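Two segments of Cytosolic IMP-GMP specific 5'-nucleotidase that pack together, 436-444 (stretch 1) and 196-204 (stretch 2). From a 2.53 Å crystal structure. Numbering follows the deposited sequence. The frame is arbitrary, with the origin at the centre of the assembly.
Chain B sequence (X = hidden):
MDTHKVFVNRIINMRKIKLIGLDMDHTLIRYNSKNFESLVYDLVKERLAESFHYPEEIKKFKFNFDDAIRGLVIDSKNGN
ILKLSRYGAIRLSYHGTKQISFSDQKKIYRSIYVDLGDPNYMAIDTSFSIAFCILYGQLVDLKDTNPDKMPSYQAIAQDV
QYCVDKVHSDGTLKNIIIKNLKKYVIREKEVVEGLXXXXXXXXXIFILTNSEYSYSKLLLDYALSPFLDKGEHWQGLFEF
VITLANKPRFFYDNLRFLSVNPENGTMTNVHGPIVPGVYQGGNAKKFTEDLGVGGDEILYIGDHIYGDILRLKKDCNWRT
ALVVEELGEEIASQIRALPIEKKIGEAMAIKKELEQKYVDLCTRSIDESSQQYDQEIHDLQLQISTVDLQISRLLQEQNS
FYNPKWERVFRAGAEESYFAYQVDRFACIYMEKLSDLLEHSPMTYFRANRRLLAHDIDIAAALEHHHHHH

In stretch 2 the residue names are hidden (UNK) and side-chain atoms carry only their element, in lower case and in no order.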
# COMPACT_ATOMS: atom_id res chain seq x y z
N ASP B 436 -7.19 -7.72 -40.02
CA ASP B 436 -5.76 -7.67 -40.34
C ASP B 436 -5.20 -9.01 -39.85
O ASP B 436 -4.53 -9.73 -40.58
CB ASP B 436 -5.07 -6.50 -39.63
CG ASP B 436 -5.43 -5.14 -40.24
OD1 ASP B 436 -5.14 -4.10 -39.59
OD2 ASP B 436 -6.00 -5.12 -41.36
N LEU B 437 -5.51 -9.36 -38.61
CA LEU B 437 -5.04 -10.63 -38.08
C LEU B 437 -5.69 -11.81 -38.80
O LEU B 437 -4.99 -12.72 -39.25
CB LEU B 437 -5.33 -10.72 -36.58
CG LEU B 437 -5.03 -12.08 -35.95
CD1 LEU B 437 -3.56 -12.41 -36.12
CD2 LEU B 437 -5.42 -12.06 -34.49
N LEU B 438 -7.01 -11.81 -38.93
CA LEU B 438 -7.71 -12.94 -39.54
C LEU B 438 -7.34 -13.20 -40.99
O LEU B 438 -7.72 -14.22 -41.55
CB LEU B 438 -9.22 -12.78 -39.40
CG LEU B 438 -9.74 -12.63 -37.97
CD1 LEU B 438 -11.24 -12.39 -38.00
CD2 LEU B 438 -9.42 -13.88 -37.17
N GLU B 439 -6.59 -12.29 -41.59
CA GLU B 439 -6.19 -12.42 -42.98
C GLU B 439 -4.86 -13.19 -43.06
O GLU B 439 -4.38 -13.55 -44.13
CB GLU B 439 -6.02 -11.03 -43.60
CG GLU B 439 -6.48 -10.94 -45.02
CD GLU B 439 -7.99 -10.92 -45.12
OE1 GLU B 439 -8.59 -9.84 -44.92
OE2 GLU B 439 -8.58 -12.00 -45.38
N HIS B 440 -4.24 -13.38 -41.90
CA HIS B 440 -2.99 -14.12 -41.80
C HIS B 440 -3.31 -15.60 -41.64
O HIS B 440 -4.46 -15.99 -41.43
CB HIS B 440 -2.19 -13.65 -40.59
CG HIS B 440 -1.52 -12.33 -40.79
ND1 HIS B 440 -2.22 -11.16 -40.97
CD2 HIS B 440 -0.21 -12.00 -40.85
CE1 HIS B 440 -1.37 -10.17 -41.15
NE2 HIS B 440 -0.15 -10.65 -41.08
N SER B 441 -2.28 -16.41 -41.72
CA SER B 441 -2.43 -17.85 -41.58
C SER B 441 -2.71 -18.22 -40.13
O SER B 441 -1.98 -17.82 -39.23
CB SER B 441 -1.15 -18.55 -42.03
OG SER B 441 -1.18 -19.92 -41.70
N PRO B 442 -3.78 -18.98 -39.88
CA PRO B 442 -4.07 -19.35 -38.49
C PRO B 442 -2.99 -20.26 -37.91
O PRO B 442 -3.20 -20.86 -36.86
CB PRO B 442 -5.43 -20.03 -38.59
CG PRO B 442 -5.44 -20.57 -39.98
CD PRO B 442 -4.84 -19.47 -40.78
N MET B 443 -1.85 -20.36 -38.59
CA MET B 443 -0.72 -21.19 -38.14
C MET B 443 0.54 -20.33 -37.98
O MET B 443 1.58 -20.80 -37.50
CB MET B 443 -0.42 -22.32 -39.15
CG MET B 443 -1.57 -23.33 -39.40
SD MET B 443 -2.13 -24.23 -37.93
CE MET B 443 -3.78 -24.82 -38.44
N THR B 444 0.43 -19.07 -38.41
CA THR B 444 1.51 -18.08 -38.37
C THR B 444 2.32 -18.03 -37.07
O THR B 444 1.76 -17.98 -35.98
CB THR B 444 0.94 -16.67 -38.59
OG1 THR B 444 0.19 -16.63 -39.82
CG2 THR B 444 2.05 -15.65 -38.64
N UNK B 196 -14.34 -17.56 -40.61
CA UNK B 196 -14.52 -18.83 -41.28
C UNK B 196 -13.15 -19.42 -41.57
O UNK B 196 -12.90 -20.59 -41.29
c UNK B 196 -15.29 -18.64 -42.58
c UNK B 196 -16.79 -18.52 -42.39
n UNK B 196 -19.61 -18.85 -44.97
c UNK B 196 -17.47 -18.70 -43.73
c UNK B 196 -18.97 -18.56 -43.65
N UNK B 197 -12.26 -18.61 -42.10
CA UNK B 197 -10.92 -19.08 -42.37
C UNK B 197 -10.38 -19.80 -41.14
O UNK B 197 -10.11 -20.99 -41.18
c UNK B 197 -10.01 -17.90 -42.71
c UNK B 197 -6.53 -18.14 -43.70
n UNK B 197 -6.96 -19.26 -44.24
n UNK B 197 -7.55 -17.54 -43.10
c UNK B 197 -8.68 -18.30 -43.26
c UNK B 197 -8.31 -19.39 -43.98
N UNK B 198 -10.23 -19.06 -40.04
CA UNK B 198 -9.71 -19.63 -38.80
C UNK B 198 -10.44 -20.88 -38.31
O UNK B 198 -9.81 -21.84 -37.89
c UNK B 198 -6.14 -16.20 -37.53
c UNK B 198 -8.47 -17.74 -37.63
c UNK B 198 -6.60 -16.83 -36.39
c UNK B 198 -9.71 -18.58 -37.68
c UNK B 198 -7.99 -17.10 -38.77
c UNK B 198 -6.83 -16.33 -38.72
c UNK B 198 -7.76 -17.60 -36.45
N UNK B 199 -11.77 -20.86 -38.34
CA UNK B 199 -12.52 -22.01 -37.87
C UNK B 199 -12.20 -23.22 -38.74
O UNK B 199 -12.03 -24.34 -38.25
c UNK B 199 -15.75 -19.98 -37.29
c UNK B 199 -14.03 -21.74 -37.93
c UNK B 199 -14.79 -22.96 -37.44
c UNK B 199 -14.36 -20.52 -37.08
N UNK B 200 -12.10 -22.97 -40.04
CA UNK B 200 -11.80 -23.99 -41.01
C UNK B 200 -10.56 -24.79 -40.60
O UNK B 200 -10.49 -25.99 -40.82
c UNK B 200 -11.62 -23.36 -44.83
c UNK B 200 -12.64 -21.14 -45.25
n UNK B 200 -13.72 -20.38 -45.26
c UNK B 200 -11.59 -23.33 -42.37
n UNK B 200 -12.73 -22.42 -44.88
c UNK B 200 -11.68 -24.22 -43.57
n UNK B 200 -11.47 -20.63 -45.61
N UNK B 201 -9.59 -24.11 -39.98
CA UNK B 201 -8.36 -24.75 -39.53
C UNK B 201 -8.42 -25.30 -38.11
O UNK B 201 -7.39 -25.52 -37.48
c UNK B 201 -6.59 -23.60 -41.00
c UNK B 201 -6.72 -22.66 -43.26
c UNK B 201 -5.33 -24.10 -41.31
c UNK B 201 -4.76 -23.89 -42.58
c UNK B 201 -7.28 -22.88 -41.99
c UNK B 201 -5.46 -23.17 -43.54
c UNK B 201 -7.18 -23.78 -39.62
o UNK B 201 -4.89 -22.94 -44.78
N UNK B 202 -9.63 -25.51 -37.59
CA UNK B 202 -9.76 -26.07 -36.25
C UNK B 202 -9.69 -25.10 -35.09
O UNK B 202 -9.61 -25.50 -33.94
N UNK B 203 -9.72 -23.81 -35.39
CA UNK B 203 -9.66 -22.79 -34.36
C UNK B 203 -11.05 -22.60 -33.73
O UNK B 203 -12.05 -22.63 -34.43
c UNK B 203 -6.76 -21.72 -34.61
c UNK B 203 -5.51 -20.99 -34.20
c UNK B 203 -7.98 -20.87 -34.37
n UNK B 203 -4.34 -21.90 -34.26
c UNK B 203 -9.21 -21.47 -34.98
N UNK B 204 -11.10 -22.41 -32.42
CA UNK B 204 -12.37 -22.17 -31.75
C UNK B 204 -12.42 -20.68 -31.45
O UNK B 204 -11.46 -20.11 -30.96
c UNK B 204 -12.47 -22.97 -30.45
c UNK B 204 -12.87 -24.42 -30.62
c UNK B 204 -12.98 -25.06 -29.24
n UNK B 204 -13.37 -27.10 -27.90
c UNK B 204 -13.36 -26.53 -29.30

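Position 196 carries four carbons in a row ending in a nitrogen, an unbranched chain that stays out of reach of stretch 1: Lys196.

Position 197 has one carbon leading to a five-membered ring of three carbons and two nitrogens, and the edge of that ring faces the backbone oxygens of Leu438 and His440. This is His197. Its CB points toward stretch 1; Leu438 O lies 3.7 Å from His197 ND1, and His440 O 3.7 Å from His197 CE1. Pro442 CD also approaches His197 CE1, at 3.6 Å.

At position 198 a single carbon bears a ring of six carbons with no heteroatom, and the ring lies between Leu438 and Pro442, so this is Phe198. The CA-to-CB bond runs sideways, yet the ring reaches between two aliphatic groups. Leu438 CD2 sits 3.8 Å from the centroid of the Phe198 ring on one face, and Pro442 CB 3.7 Å from it on the opposite face, both nearly along the ring normal.

Position 199 shows four carbons, forked at the first, with one arm two carbons long. It points away from stretch 1 and makes no contact: Ile199.

Position 200 has three carbons, a nitrogen, then a carbon carrying two more nitrogens, exposed and free of stretch 1. This guanidinium identifies Arg200.

Position 201 holds one carbon and a six-carbon ring bearing an oxygen, with Pro442 over a face of the ring and Met443 at its edge, hence Tyr201. Pro442 CG lies 3.4 Å from Tyr201 CG, while Met443 CE is 3.3 Å from Tyr201 CD1. This is the first residue to leave helical phi/psi.

Position 202 has no side-chain atoms: Gly202. At phi/psi of 85/10 a CB would jam against the preceding carbonyl oxygen, so the backbone itself calls for glycine.

Position 203 has four carbons in a row and a terminal nitrogen that reaches Pro442 O. This is Lys203, whose NZ donates a hydrogen bond to Pro442 O at 3.0 Å.

Position 204 repeats four carbons ending in nitrogen, but well clear of stretch 1: Lys204.

The contact is built around Pro442, which points toward stretch 2 and has the largest covered area on either stretch. Its compact ring offers CB to Phe198 and CG to Tyr201, so one residue serves two aromatic faces, and its carbonyl is met by Lys203. Leu438 completes the sandwich around Phe198. On stretch 1, local bonds brace the loop: His440 ND1 donates to Asp436 O at 2.7 Å, and Thr444 OG1 to Ser441 O at 2.5 Å. The rule is aliphatic groups over aromatic faces, with one polar tie at the proline carbonyl.

Stretch 2, residues 196-204: KHFIRYGKK
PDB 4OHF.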